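Local coordinates for protein HTH-type transcriptional activator AmpR (Pseudomonas aeruginosa PAO1, PDB 5MMH) that activates expression of the beta-lactamase gene ampC by binding its promoter, with an effector domain that recognises muropeptides released from the cell wall, at residues A77-P82 with E205-E210; A36-I41 with M196-G201. All coordinates share one frame; numbering follows the deposited sequence.

Contact 1: residues A77-P82 with E205-E210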
# COMPACT_ATOMS: atom_id res chain seq x y z
N ALA A 77 -5.21 -8.13 -21.70
CA ALA A 77 -6.07 -7.19 -21.00
C ALA A 77 -7.10 -7.92 -20.14
O ALA A 77 -7.66 -8.94 -20.54
CB ALA A 77 -6.79 -6.30 -21.99
N LEU A 78 -7.33 -7.39 -18.94
CA LEU A 78 -8.41 -7.89 -18.08
C LEU A 78 -9.63 -6.98 -18.14
O LEU A 78 -10.68 -7.41 -18.63
CB LEU A 78 -7.90 -8.06 -16.63
CG LEU A 78 -6.67 -8.98 -16.53
CD1 LEU A 78 -5.95 -8.89 -15.18
CD2 LEU A 78 -7.09 -10.41 -16.84
N PHE A 79 -9.51 -5.72 -17.70
CA PHE A 79 -10.60 -4.76 -17.74
C PHE A 79 -10.04 -3.37 -17.44
O PHE A 79 -8.99 -3.23 -16.80
CB PHE A 79 -11.73 -5.13 -16.75
CG PHE A 79 -11.27 -5.42 -15.31
CD1 PHE A 79 -11.12 -4.39 -14.40
CD2 PHE A 79 -11.07 -6.71 -14.87
CE1 PHE A 79 -10.72 -4.64 -13.07
CE2 PHE A 79 -10.68 -6.98 -13.55
CZ PHE A 79 -10.50 -5.95 -12.65
N GLU A 80 -10.75 -2.34 -17.93
CA GLU A 80 -10.44 -0.94 -17.65
C GLU A 80 -10.62 -0.61 -16.18
O GLU A 80 -11.48 -1.16 -15.49
CB GLU A 80 -11.35 0.00 -18.45
CG GLU A 80 -11.12 0.13 -19.94
CD GLU A 80 -12.17 1.03 -20.62
OE1 GLU A 80 -12.12 2.26 -20.40
OE2 GLU A 80 -13.04 0.51 -21.37
N ALA A 81 -9.84 0.35 -15.70
CA ALA A 81 -10.03 0.90 -14.35
C ALA A 81 -10.06 2.41 -14.46
O ALA A 81 -9.04 3.08 -14.25
CB ALA A 81 -8.94 0.42 -13.39
N PRO A 82 -11.21 2.99 -14.80
CA PRO A 82 -11.30 4.44 -14.89
C PRO A 82 -11.09 5.06 -13.52
O PRO A 82 -11.45 4.49 -12.49
CB PRO A 82 -12.73 4.70 -15.39
CG PRO A 82 -13.23 3.36 -15.83
CD PRO A 82 -12.52 2.35 -15.01
N GLU A 205 -12.26 -15.52 -17.28
CA GLU A 205 -13.68 -15.64 -16.98
C GLU A 205 -14.11 -14.60 -15.94
O GLU A 205 -15.07 -13.85 -16.16
CB GLU A 205 -13.98 -17.04 -16.47
CG GLU A 205 -15.44 -17.31 -16.18
CD GLU A 205 -15.67 -18.75 -15.78
OE1 GLU A 205 -16.09 -19.00 -14.63
OE2 GLU A 205 -15.39 -19.64 -16.62
N MET A 206 -13.41 -14.54 -14.81
CA MET A 206 -13.74 -13.56 -13.78
C MET A 206 -13.60 -12.13 -14.31
O MET A 206 -14.39 -11.26 -13.96
CB MET A 206 -12.84 -13.74 -12.55
CG MET A 206 -13.00 -15.07 -11.81
SD MET A 206 -14.66 -15.51 -11.23
CE MET A 206 -15.02 -14.28 -10.02
N ALA A 207 -12.59 -11.87 -15.14
CA ALA A 207 -12.44 -10.52 -15.66
C ALA A 207 -13.61 -10.15 -16.57
O ALA A 207 -14.10 -9.01 -16.53
CB ALA A 207 -11.11 -10.38 -16.39
N ALA A 208 -14.10 -11.11 -17.38
CA ALA A 208 -15.20 -10.82 -18.29
C ALA A 208 -16.46 -10.44 -17.52
O ALA A 208 -17.20 -9.55 -17.95
CB ALA A 208 -15.47 -12.02 -19.20
N VAL A 209 -16.71 -11.09 -16.38
CA VAL A 209 -17.85 -10.71 -15.55
C VAL A 209 -17.68 -9.30 -15.02
O VAL A 209 -18.66 -8.57 -14.82
CB VAL A 209 -18.03 -11.74 -14.40
CG1 VAL A 209 -19.05 -11.23 -13.37
CG2 VAL A 209 -18.43 -13.11 -14.97
N GLU A 210 -16.44 -8.87 -14.78
CA GLU A 210 -16.25 -7.53 -14.23
C GLU A 210 -16.47 -6.49 -15.33
O GLU A 210 -17.20 -5.51 -15.13
CB GLU A 210 -14.86 -7.42 -13.58
CG GLU A 210 -14.45 -6.01 -13.08
CD GLU A 210 -15.17 -5.53 -11.79
OE1 GLU A 210 -15.14 -4.31 -11.53
OE2 GLU A 210 -15.75 -6.35 -11.04
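Glu210 lays its aliphatic CG over the middle of the Phe79 ring, 3.7 Å from the ring centroid and only 2° off the ring normal, a CH-pi contact in which the methylene rests on the aromatic face. The same ring receives Ala207 CB in its plane, at the edge, 4.0 Å from Phe79 CD2. A flat phenyl suits this buried place because it is apolar and can offer a face to Glu210 and a rim to Ala207. Ala207 CB also meets the strand backbone, 3.7 Å from Leu78 O, and lies 4.0 Å from both CB and CD2 of Leu78, a leucine whose side chain further touches Leu203 and Leu204 of the same helix. Alanine suits its position because its methyl is small enough to let the axes of the two short segments come within 7.3 Å, nearly parallel at 20°.

The strand belongs to the mixed central sheet of the LysR-type effector domain, a fold related to periplasmic binding proteins, and helix 194-215 packs against it, running nearly along strand 77-80. Backbone hydrogen bonds of Leu78 and Phe79 with Tyr182 of strand 181-187 hold the strand in the sheet.

Glu210 combines two roles. Its CG stands anti to the backbone N and its chain then bends at chi2, laying the methylene on the ring while the carboxylate plane is tilted 48° from it. The charged end goes to Arg214, which forms a salt bridge with OE1 and also donates to Glu80 O. Trp26, from helix 20-37, meets the Phe79 ring at an angle.

Contact 2: residues A36-I41 with M196-G201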
# COMPACT_ATOMS: atom_id res chain seq x y z
N ALA A 36 -11.18 -23.69 -5.07
CA ALA A 36 -12.16 -24.78 -5.16
C ALA A 36 -12.07 -25.48 -6.51
O ALA A 36 -11.98 -26.71 -6.58
CB ALA A 36 -13.57 -24.24 -4.92
N ARG A 37 -12.05 -24.71 -7.59
CA ARG A 37 -12.07 -25.25 -8.94
C ARG A 37 -10.73 -25.83 -9.38
O ARG A 37 -10.69 -26.58 -10.35
CB ARG A 37 -12.53 -24.16 -9.93
CG ARG A 37 -13.97 -23.72 -9.64
CD ARG A 37 -14.35 -22.39 -10.28
NE ARG A 37 -14.28 -22.41 -11.73
CZ ARG A 37 -14.70 -21.42 -12.51
NH1 ARG A 37 -15.24 -20.33 -11.97
NH2 ARG A 37 -14.59 -21.52 -13.83
N HIS A 38 -9.64 -25.51 -8.68
CA HIS A 38 -8.32 -26.07 -8.99
C HIS A 38 -7.62 -26.44 -7.69
O HIS A 38 -6.67 -25.76 -7.27
CB HIS A 38 -7.50 -25.09 -9.82
CG HIS A 38 -8.14 -24.72 -11.12
ND1 HIS A 38 -7.86 -25.38 -12.29
CD2 HIS A 38 -9.07 -23.78 -11.42
CE1 HIS A 38 -8.58 -24.85 -13.27
NE2 HIS A 38 -9.32 -23.88 -12.77
N PRO A 39 -8.05 -27.53 -7.04
CA PRO A 39 -7.52 -27.88 -5.71
C PRO A 39 -6.06 -28.28 -5.73
O PRO A 39 -5.38 -28.20 -4.70
CB PRO A 39 -8.39 -29.07 -5.29
CG PRO A 39 -9.07 -29.54 -6.54
CD PRO A 39 -9.18 -28.37 -7.45
N PHE A 40 -5.57 -28.71 -6.88
CA PHE A 40 -4.25 -29.29 -7.09
C PHE A 40 -3.16 -28.26 -7.39
O PHE A 40 -1.97 -28.60 -7.35
CB PHE A 40 -4.32 -30.27 -8.27
CG PHE A 40 -4.79 -29.63 -9.56
CD1 PHE A 40 -3.94 -29.53 -10.66
CD2 PHE A 40 -6.08 -29.07 -9.66
CE1 PHE A 40 -4.38 -28.91 -11.84
CE2 PHE A 40 -6.52 -28.46 -10.82
CZ PHE A 40 -5.67 -28.37 -11.92
N ILE A 41 -3.53 -27.03 -7.74
CA ILE A 41 -2.56 -25.98 -8.01
C ILE A 41 -2.19 -25.34 -6.68
O ILE A 41 -3.06 -24.91 -5.91
CB ILE A 41 -3.12 -24.93 -8.98
CG1 ILE A 41 -3.40 -25.56 -10.36
CG2 ILE A 41 -2.14 -23.74 -9.06
CD1 ILE A 41 -3.92 -24.58 -11.37
N MET A 196 -0.28 -22.41 -15.14
CA MET A 196 -0.46 -21.08 -15.69
C MET A 196 -1.68 -21.01 -16.62
O MET A 196 -2.50 -20.10 -16.51
CB MET A 196 0.79 -20.64 -16.46
CG MET A 196 1.95 -20.21 -15.58
SD MET A 196 3.49 -20.14 -16.51
CE MET A 196 3.22 -18.70 -17.53
N LEU A 197 -1.81 -21.98 -17.54
CA LEU A 197 -2.94 -21.95 -18.46
C LEU A 197 -4.25 -22.07 -17.69
O LEU A 197 -5.21 -21.33 -17.98
CB LEU A 197 -2.82 -23.06 -19.51
CG LEU A 197 -1.70 -22.75 -20.52
CD1 LEU A 197 -1.38 -23.91 -21.46
CD2 LEU A 197 -2.04 -21.50 -21.30
N ALA A 198 -4.30 -22.95 -16.69
CA ALA A 198 -5.51 -23.07 -15.89
C ALA A 198 -5.83 -21.75 -15.20
O ALA A 198 -6.97 -21.28 -15.23
CB ALA A 198 -5.34 -24.19 -14.86
N PHE A 199 -4.82 -21.12 -14.58
CA PHE A 199 -5.08 -19.86 -13.87
C PHE A 199 -5.57 -18.79 -14.83
O PHE A 199 -6.51 -18.06 -14.52
CB PHE A 199 -3.81 -19.38 -13.15
CG PHE A 199 -3.95 -18.03 -12.51
CD1 PHE A 199 -4.62 -17.87 -11.31
CD2 PHE A 199 -3.39 -16.91 -13.10
CE1 PHE A 199 -4.74 -16.63 -10.72
CE2 PHE A 199 -3.51 -15.67 -12.51
CZ PHE A 199 -4.20 -15.53 -11.33
N ARG A 200 -4.94 -18.68 -16.00
CA ARG A 200 -5.34 -17.69 -17.00
C ARG A 200 -6.80 -17.87 -17.42
O ARG A 200 -7.56 -16.89 -17.53
CB ARG A 200 -4.39 -17.81 -18.19
CG ARG A 200 -4.72 -17.04 -19.45
CD ARG A 200 -3.95 -17.68 -20.61
NE ARG A 200 -4.52 -17.33 -21.90
CZ ARG A 200 -3.83 -16.84 -22.93
NH1 ARG A 200 -4.46 -16.54 -24.07
NH2 ARG A 200 -2.51 -16.67 -22.83
N GLY A 201 -7.24 -19.11 -17.62
CA GLY A 201 -8.62 -19.33 -18.02
C GLY A 201 -9.60 -18.85 -16.97
O GLY A 201 -10.54 -18.11 -17.27
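Helix 20-37 of the LysR-type effector domain ends at Arg37, and the chain then swings through a type I beta turn, His38 to Ile41, into strand 42-48; this helix-to-strand connection is what rests on helix 194-215. The meeting point on the helix is a single methyl. Ala198 CB sits 3.7 Å from His38 CE1 and 3.8 Å from Ile41 CD1, so the two ends of the turn close on it together while the residues between them stay back. His38 ND1 lies at 3.8 Å from the same methyl, which means that the imidazole offers its ND1-CE1 side; the approach is oblique to the ring.

Both turn residues point their CB toward the helix. In His38, CG is anti to the carbonyl carbon (chi1 -59°), which carries the ring out from the turn to the methyl. Ile41 reaches it with an extended chain, CG1 continuing to CD1 with chi2 at -179°, and it is this terminal methyl that touches. A beta-branched apolar side chain suits this buried place: it also touches Leu14 of strand 13-19 and Ala195 of the helix.

Within the turn, the Phe40 ring lies with one face against Ile41 CG1, and its CZ comes to the edge of the His38 ring, in plane. Phe34, one helical turn before His38, meets the imidazole with planes about 25° apart and also packs edge-to-face with Phe199. Alanine suits position 198 because its small methyl lets the imidazole and the isoleucine tip both come close. With no hydrogen bond between the two segments, the fit depends on shape, and their direct contact has no directional bond to fix it.

Both contacts use helix 194-215, one near its first turns and one further along, with centres about 18 Å apart. Contact 1 is buried, closer to the centre of the chain, and joins the helix to a strand of the central sheet; contact 2 is only partly buried, about 23 Å from that centre, and joins the helix to the turn leading from helix 20-37 into strand 42-48. In each an alanine methyl is the meeting point, but contact 1 adds a CH-pi contact between a glutamate methylene and a phenyl face, whereas contact 2 sets its methyl against an imidazole and an isoleucine tip. A salt bridge, Arg37 NH2 to Glu205 OE1 at 3.0 Å, links the two.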